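Local coordinates for protein NADH dehydrogenase, putative (Plasmodium falciparum, PDB 5JWC) that probably oxidises NADH through its bound FAD and passes the electrons to ubiquinone, as a single-polypeptide type II NADH dehydrogenase of the malaria parasite, at residues Y151-K156 with L162-K167; T140-F143 with G147-K150. One frame throughout, in Å; residues are numbered along the deposited sequence.

Contact 1 (Y151-K156 with L162-K167); sequences YAYFVK and LKIRKK. With 4W0 (5-fluoro-3-methyl-2-{4-[4-(trifluoromethoxy)benzyl]phenyl}quinolin-4(1H)-one), chain L.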
loop_
_atom_site.group_PDB
_atom_site.type_symbol
_atom_site.label_atom_id
_atom_site.label_comp_id
_atom_site.label_asym_id
_atom_site.label_seq_id
_atom_site.Cartn_x
_atom_site.Cartn_y
_atom_site.Cartn_z
ATOM N N TYR A 151 6.699 -22.472 -2.953
ATOM C CA TYR A 151 6.166 -22.258 -1.612
ATOM C C TYR A 151 6.830 -21.150 -0.793
ATOM O O TYR A 151 6.227 -20.651 0.153
ATOM C CB TYR A 151 6.234 -23.565 -0.810
ATOM C CG TYR A 151 5.392 -24.686 -1.393
ATOM C CD1 TYR A 151 4.010 -24.576 -1.470
ATOM C CD2 TYR A 151 5.976 -25.862 -1.840
ATOM C CE1 TYR A 151 3.233 -25.607 -2.004
ATOM C CE2 TYR A 151 5.211 -26.897 -2.362
ATOM C CZ TYR A 151 3.845 -26.763 -2.438
ATOM O OH TYR A 151 3.094 -27.793 -2.961
ATOM N N ALA A 152 8.058 -20.774 -1.137
ATOM C CA ALA A 152 8.799 -19.799 -0.330
ATOM C C ALA A 152 8.532 -18.364 -0.780
ATOM O O ALA A 152 8.236 -18.127 -1.951
ATOM C CB ALA A 152 10.284 -20.087 -0.390
ATOM N N TYR A 153 8.656 -17.418 0.152
ATOM C CA TYR A 153 8.587 -15.989 -0.162
ATOM C C TYR A 153 10.000 -15.409 -0.296
ATOM O O TYR A 153 10.815 -15.539 0.623
ATOM C CB TYR A 153 7.821 -15.235 0.933
ATOM C CG TYR A 153 6.342 -15.545 0.942
ATOM C CD1 TYR A 153 5.416 -14.626 0.454
ATOM C CD2 TYR A 153 5.872 -16.757 1.423
ATOM C CE1 TYR A 153 4.071 -14.908 0.447
ATOM C CE2 TYR A 153 4.522 -17.046 1.423
ATOM C CZ TYR A 153 3.628 -16.118 0.936
ATOM O OH TYR A 153 2.288 -16.403 0.925
ATOM N N PHE A 154 10.283 -14.762 -1.425
ATOM C CA PHE A 154 11.572 -14.107 -1.615
ATOM C C PHE A 154 11.564 -12.718 -0.979
ATOM O O PHE A 154 10.501 -12.206 -0.624
ATOM C CB PHE A 154 11.911 -14.001 -3.101
ATOM C CG PHE A 154 11.999 -15.329 -3.799
ATOM C CD1 PHE A 154 12.362 -16.467 -3.103
ATOM C CD2 PHE A 154 11.727 -15.434 -5.155
ATOM C CE1 PHE A 154 12.447 -17.702 -3.741
ATOM C CE2 PHE A 154 11.809 -16.665 -5.801
ATOM C CZ PHE A 154 12.170 -17.801 -5.086
ATOM N N VAL A 155 12.749 -12.114 -0.840
ATOM C CA VAL A 155 12.874 -10.777 -0.278
ATOM C C VAL A 155 13.745 -9.917 -1.158
ATOM O O VAL A 155 14.846 -9.546 -0.753
ATOM C CB VAL A 155 13.514 -10.771 1.136
ATOM C CG1 VAL A 155 13.158 -9.478 1.878
ATOM C CG2 VAL A 155 13.068 -11.936 1.922
ATOM N N LYS A 156 13.291 -9.585 -2.355
ATOM C CA LYS A 156 14.195 -8.854 -3.231
ATOM C C LYS A 156 13.684 -7.465 -3.588
ATOM O O LYS A 156 14.473 -6.592 -3.942
ATOM C CB LYS A 156 14.484 -9.656 -4.496
ATOM C CG LYS A 156 15.981 -9.971 -4.649
ATOM C CD LYS A 156 16.355 -10.140 -6.102
ATOM C CE LYS A 156 16.222 -8.804 -6.787
ATOM N NZ LYS A 156 17.202 -8.572 -7.824
ATOM N N LEU A 162 6.074 -6.772 1.048
ATOM C CA LEU A 162 4.678 -6.554 1.411
ATOM C C LEU A 162 3.854 -7.858 1.434
ATOM O O LEU A 162 2.934 -8.003 2.227
ATOM C CB LEU A 162 4.050 -5.533 0.456
ATOM C CG LEU A 162 4.801 -4.195 0.536
ATOM C CD1 LEU A 162 4.244 -3.239 -0.442
ATOM C CD2 LEU A 162 4.704 -3.570 1.914
ATOM N N LYS A 163 4.182 -8.796 0.558
ATOM C CA LYS A 163 3.492 -10.078 0.539
ATOM C C LYS A 163 3.859 -10.889 1.768
ATOM O O LYS A 163 3.022 -11.593 2.339
ATOM C CB LYS A 163 3.858 -10.828 -0.735
ATOM C CG LYS A 163 3.159 -10.261 -1.938
ATOM C CD LYS A 163 3.563 -10.968 -3.219
ATOM C CE LYS A 163 2.672 -10.490 -4.366
ATOM N NZ LYS A 163 1.236 -10.565 -3.948
ATOM N N ILE A 164 5.121 -10.786 2.174
ATOM C CA ILE A 164 5.575 -11.431 3.387
ATOM C C ILE A 164 4.815 -10.882 4.584
ATOM O O ILE A 164 4.269 -11.645 5.387
ATOM C CB ILE A 164 7.083 -11.233 3.577
ATOM C CG1 ILE A 164 7.836 -12.149 2.603
ATOM C CG2 ILE A 164 7.478 -11.528 5.011
ATOM C CD1 ILE A 164 9.327 -11.879 2.539
ATOM N N ARG A 165 4.771 -9.557 4.692
ATOM C CA ARG A 165 4.022 -8.899 5.754
ATOM C C ARG A 165 2.552 -9.323 5.741
ATOM O O ARG A 165 1.992 -9.679 6.781
ATOM C CB ARG A 165 4.120 -7.383 5.612
ATOM C CG ARG A 165 3.369 -6.616 6.691
ATOM C CD ARG A 165 3.473 -5.107 6.497
ATOM N NE ARG A 165 2.557 -4.403 7.390
ATOM C CZ ARG A 165 1.286 -4.136 7.107
ATOM N NH1 ARG A 165 0.770 -4.509 5.935
ATOM N NH2 ARG A 165 0.528 -3.496 8.004
ATOM N N LYS A 166 1.929 -9.282 4.563
ATOM C CA LYS A 166 0.514 -9.636 4.470
ATOM C C LYS A 166 0.257 -11.112 4.863
ATOM O O LYS A 166 -0.723 -11.413 5.553
ATOM C CB LYS A 166 -0.026 -9.358 3.064
ATOM C CG LYS A 166 -1.468 -9.870 2.863
ATOM C CD LYS A 166 -2.094 -9.361 1.572
ATOM C CE LYS A 166 -3.536 -9.893 1.389
ATOM N NZ LYS A 166 -4.279 -10.091 2.661
ATOM N N LYS A 167 1.137 -12.020 4.429
ATOM C CA LYS A 167 0.972 -13.429 4.748
ATOM C C LYS A 167 1.032 -13.640 6.257
ATOM O O LYS A 167 0.196 -14.329 6.822
ATOM C CB LYS A 167 2.023 -14.296 4.047
ATOM C CG LYS A 167 1.962 -15.795 4.462
ATOM C CD LYS A 167 0.685 -16.464 3.966
ATOM C CE LYS A 167 0.743 -17.982 4.181
ATOM N NZ LYS A 167 -0.493 -18.632 3.678
HETATM C C1 4W0 L . 4.691 -1.728 5.583
HETATM C C2 4W0 L . 3.506 -1.974 4.879
HETATM C C3 4W0 L . 2.416 -1.098 5.066
HETATM C C4 4W0 L . 2.489 0.022 5.920
HETATM C C5 4W0 L . 3.680 0.253 6.612
HETATM C C6 4W0 L . 4.774 -0.601 6.441
HETATM O O1 4W0 L . -8.042 -5.510 0.599
HETATM C C7 4W0 L . 1.314 0.949 6.094
HETATM C C8 4W0 L . 0.092 0.684 5.358
HETATM C C9 4W0 L . 0.054 -0.507 4.478
HETATM C C10 4W0 L . -1.096 -0.868 3.604
HETATM C C11 4W0 L . -1.399 0.111 2.662
HETATM C C12 4W0 L . -2.421 -0.082 1.768
HETATM C C13 4W0 L . -3.093 -1.276 1.802
HETATM C C14 4W0 L . -2.778 -2.287 2.702
HETATM C C15 4W0 L . -1.753 -2.077 3.615
HETATM O O2 4W0 L . 1.358 1.909 6.838
HETATM N N 4W0 L . 1.189 -1.362 4.316
HETATM C C16 4W0 L . -4.157 -1.382 0.752
HETATM C C17 4W0 L . -5.175 -2.475 0.771
HETATM C C18 4W0 L . -6.064 -2.613 1.826
HETATM C C19 4W0 L . -7.022 -3.619 1.770
HETATM C C20 4W0 L . -7.081 -4.470 0.669
HETATM C C21 4W0 L . -6.187 -4.306 -0.384
HETATM C C22 4W0 L . -5.234 -3.304 -0.336
HETATM C C23 4W0 L . -1.078 1.631 5.536
HETATM F F1 4W0 L . 3.767 1.298 7.424
HETATM C C24 4W0 L . -7.963 -6.607 1.502
HETATM F F2 4W0 L . -6.675 -6.888 1.737
HETATM F F3 4W0 L . -8.607 -7.697 1.020
HETATM F F4 4W0 L . -8.586 -6.276 2.646
HETATM O O HOH W 1 1.622 -18.980 1.239
#
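Tyr153 turns its ring to the same side as its own backbone N (chi1 -70°), which brings the root of its side chain alongside Ile164; the two chains then run on antiparallel to one another. Their closest approach is Tyr153 CB to Ile164 CG1, 3.5 Å. The isoleucine continues to CD1, which lies 3.4 Å from the carbonyl O of Phe154 and 3.8 Å from CG2 of Val155; an apolar beta-branched chain suits this buried place, its CG1-CD1 arm reaching the strand without carrying a polar group.

The Lys167 chain runs roughly perpendicular to the tyrosine, over its phenol end. It bends at chi2 (68°), which lays the methylenes against the phenol, CD at 3.4 Å from Tyr153 OH. A water in the plane of the ring joins the two polar ends, 2.7 Å from Tyr153 OH and weakly bonded to Lys167 NZ. Tyrosine thus suits the border of the core, with carbon packed inside and its hydroxyl hydrated.

Arg165, on helix 158-174, points elsewhere: C2 of the quinolone of one bound copy of RYL-552 lies over a face of its guanidinium, offset toward the rim, while NH2 is held by the carbonyls of Pro518 and Ile520. Leu162 CD2 adds an apolar touch, 3.6 Å from the same C2. RYL-552 is also hydrogen-bonded to Asn80 ND2 of the second subunit.

Tyr153 is hydrogen-bonded through its backbone to Leu293 and Trp295 of the neighbouring parallel strand, and Val155 touches FAD. This is helix-on-sheet packing at the edge of a parallel sheet, in the two-dinucleotide-binding-domain fold of the pyridine nucleotide-disulphide oxidoreductase family.

Contact 2 (T140-F143 with G147-K150); sequences TNTF and GVDK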
loop_
_atom_site.group_PDB
_atom_site.type_symbol
_atom_site.label_atom_id
_atom_site.label_comp_id
_atom_site.label_asym_id
_atom_site.label_seq_id
_atom_site.Cartn_x
_atom_site.Cartn_y
_atom_site.Cartn_z
ATOM N N THR A 140 16.336 -13.717 -8.133
ATOM C CA THR A 140 16.400 -14.655 -7.022
ATOM C C THR A 140 16.864 -16.023 -7.528
ATOM O O THR A 140 16.565 -16.413 -8.654
ATOM C CB THR A 140 15.034 -14.789 -6.291
ATOM O OG1 THR A 140 14.468 -13.488 -6.056
ATOM C CG2 THR A 140 15.208 -15.511 -4.956
ATOM N N ASN A 141 17.626 -16.722 -6.700
ATOM C CA ASN A 141 18.111 -18.058 -7.033
ATOM C C ASN A 141 17.630 -19.098 -6.026
ATOM O O ASN A 141 17.921 -18.994 -4.839
ATOM C CB ASN A 141 19.637 -18.074 -7.097
ATOM C CG ASN A 141 20.191 -19.403 -7.591
ATOM O OD1 ASN A 141 19.445 -20.282 -8.037
ATOM N ND2 ASN A 141 21.515 -19.546 -7.531
ATOM N N THR A 142 16.908 -20.099 -6.512
ATOM C CA THR A 142 16.365 -21.162 -5.666
ATOM C C THR A 142 17.308 -22.351 -5.509
ATOM O O THR A 142 16.972 -23.316 -4.814
ATOM C CB THR A 142 15.059 -21.713 -6.224
ATOM O OG1 THR A 142 15.333 -22.436 -7.435
ATOM C CG2 THR A 142 14.078 -20.584 -6.506
ATOM N N PHE A 143 18.456 -22.298 -6.190
ATOM C CA PHE A 143 19.392 -23.423 -6.248
ATOM C C PHE A 143 18.706 -24.703 -6.764
ATOM O O PHE A 143 19.157 -25.808 -6.493
ATOM C CB PHE A 143 20.020 -23.666 -4.869
ATOM C CG PHE A 143 20.670 -22.441 -4.271
ATOM C CD1 PHE A 143 21.430 -21.584 -5.055
ATOM C CD2 PHE A 143 20.497 -22.132 -2.931
ATOM C CE1 PHE A 143 22.023 -20.452 -4.506
ATOM C CE2 PHE A 143 21.085 -20.998 -2.375
ATOM C CZ PHE A 143 21.846 -20.162 -3.165
ATOM N N GLY A 147 10.599 -27.116 -4.631
ATOM C CA GLY A 147 9.557 -26.484 -3.839
ATOM C C GLY A 147 9.759 -25.050 -3.357
ATOM O O GLY A 147 8.806 -24.424 -2.881
ATOM N N VAL A 148 10.974 -24.514 -3.425
ATOM C CA VAL A 148 11.139 -23.146 -2.932
ATOM C C VAL A 148 10.463 -22.113 -3.846
ATOM O O VAL A 148 9.861 -21.167 -3.349
ATOM C CB VAL A 148 12.649 -22.778 -2.627
ATOM C CG1 VAL A 148 13.603 -23.907 -2.868
ATOM C CG2 VAL A 148 13.066 -21.408 -3.152
ATOM N N ASP A 149 10.523 -22.276 -5.162
ATOM C CA ASP A 149 9.863 -21.275 -6.000
ATOM C C ASP A 149 8.337 -21.374 -5.844
ATOM O O ASP A 149 7.625 -20.368 -5.904
ATOM C CB ASP A 149 10.270 -21.431 -7.468
ATOM C CG ASP A 149 10.533 -20.087 -8.148
ATOM O OD1 ASP A 149 9.839 -19.094 -7.818
ATOM O OD2 ASP A 149 11.464 -20.016 -8.982
ATOM N N LYS A 150 7.844 -22.579 -5.578
ATOM C CA LYS A 150 6.422 -22.784 -5.360
ATOM C C LYS A 150 5.939 -22.238 -4.023
ATOM O O LYS A 150 4.883 -21.609 -3.959
ATOM C CB LYS A 150 6.088 -24.279 -5.452
ATOM C CG LYS A 150 4.608 -24.576 -5.666
ATOM C CD LYS A 150 4.355 -26.076 -5.847
ATOM C CE LYS A 150 2.931 -26.372 -6.321
ATOM N NZ LYS A 150 1.887 -25.597 -5.582
#
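Thr142 meets Val148 and Asp149 through its methyl group. CG2 lies 3.6 Å from Val148 CG2, a plain apolar touch, and equally 3.6 Å from Asp149 OD2, a van der Waals contact of the carboxylate against carbon. Threonine suits this place because its two branches divide the work: the methyl packs on the helix, whereas OG1, which at chi1 69° stands over the backbone near both N and C, makes a weak hydrogen bond to the amide of Asn144.

In the next shell, Asn141 shapes the chain on which Thr142 sits. Its OD1 accepts the backbone N-H of Phe143 at 2.9 Å, fairly straight at the hydrogen (160°), although the donor stands well above the carbonyl plane. Asparagine is well fitted to such a turn, its short side chain reaching the amide two residues on. Asn141 O stands over the centre of the Phe143 ring, 4.2 Å above its plane.

On the helical side, Gly147 occupies the N-cap position; at its positive phi of 93° a side chain would collide with the carbonyl O of the residue before, which favours glycine. An Asx turn leaving strand 138-140 thus packs against the start of helix 148-151, a compact strand-loop-helix connection.

Phe154 joins the two contacts. Its side chain points away from helix 158-174 in contact 1 and packs on both segments of contact 2: CG lies 3.4 Å from Thr140 CG2, CZ 3.7 Å from Thr142 CG2 and CE1 3.8 Å from Val148 CG2. The contacts follow in series along the chain, helix 148-151 leading through Ala152 into the short strand 153-154, and their centres are 13 Å apart. The strand therefore has the turn region on one side and helix 158-174 on the other. Contact 1 carries the ligand connections, touching FAD through Val155 and RYL-552 through Leu162 and Arg165; contact 2 packs the 140-143 turn against the start of helix 148-151.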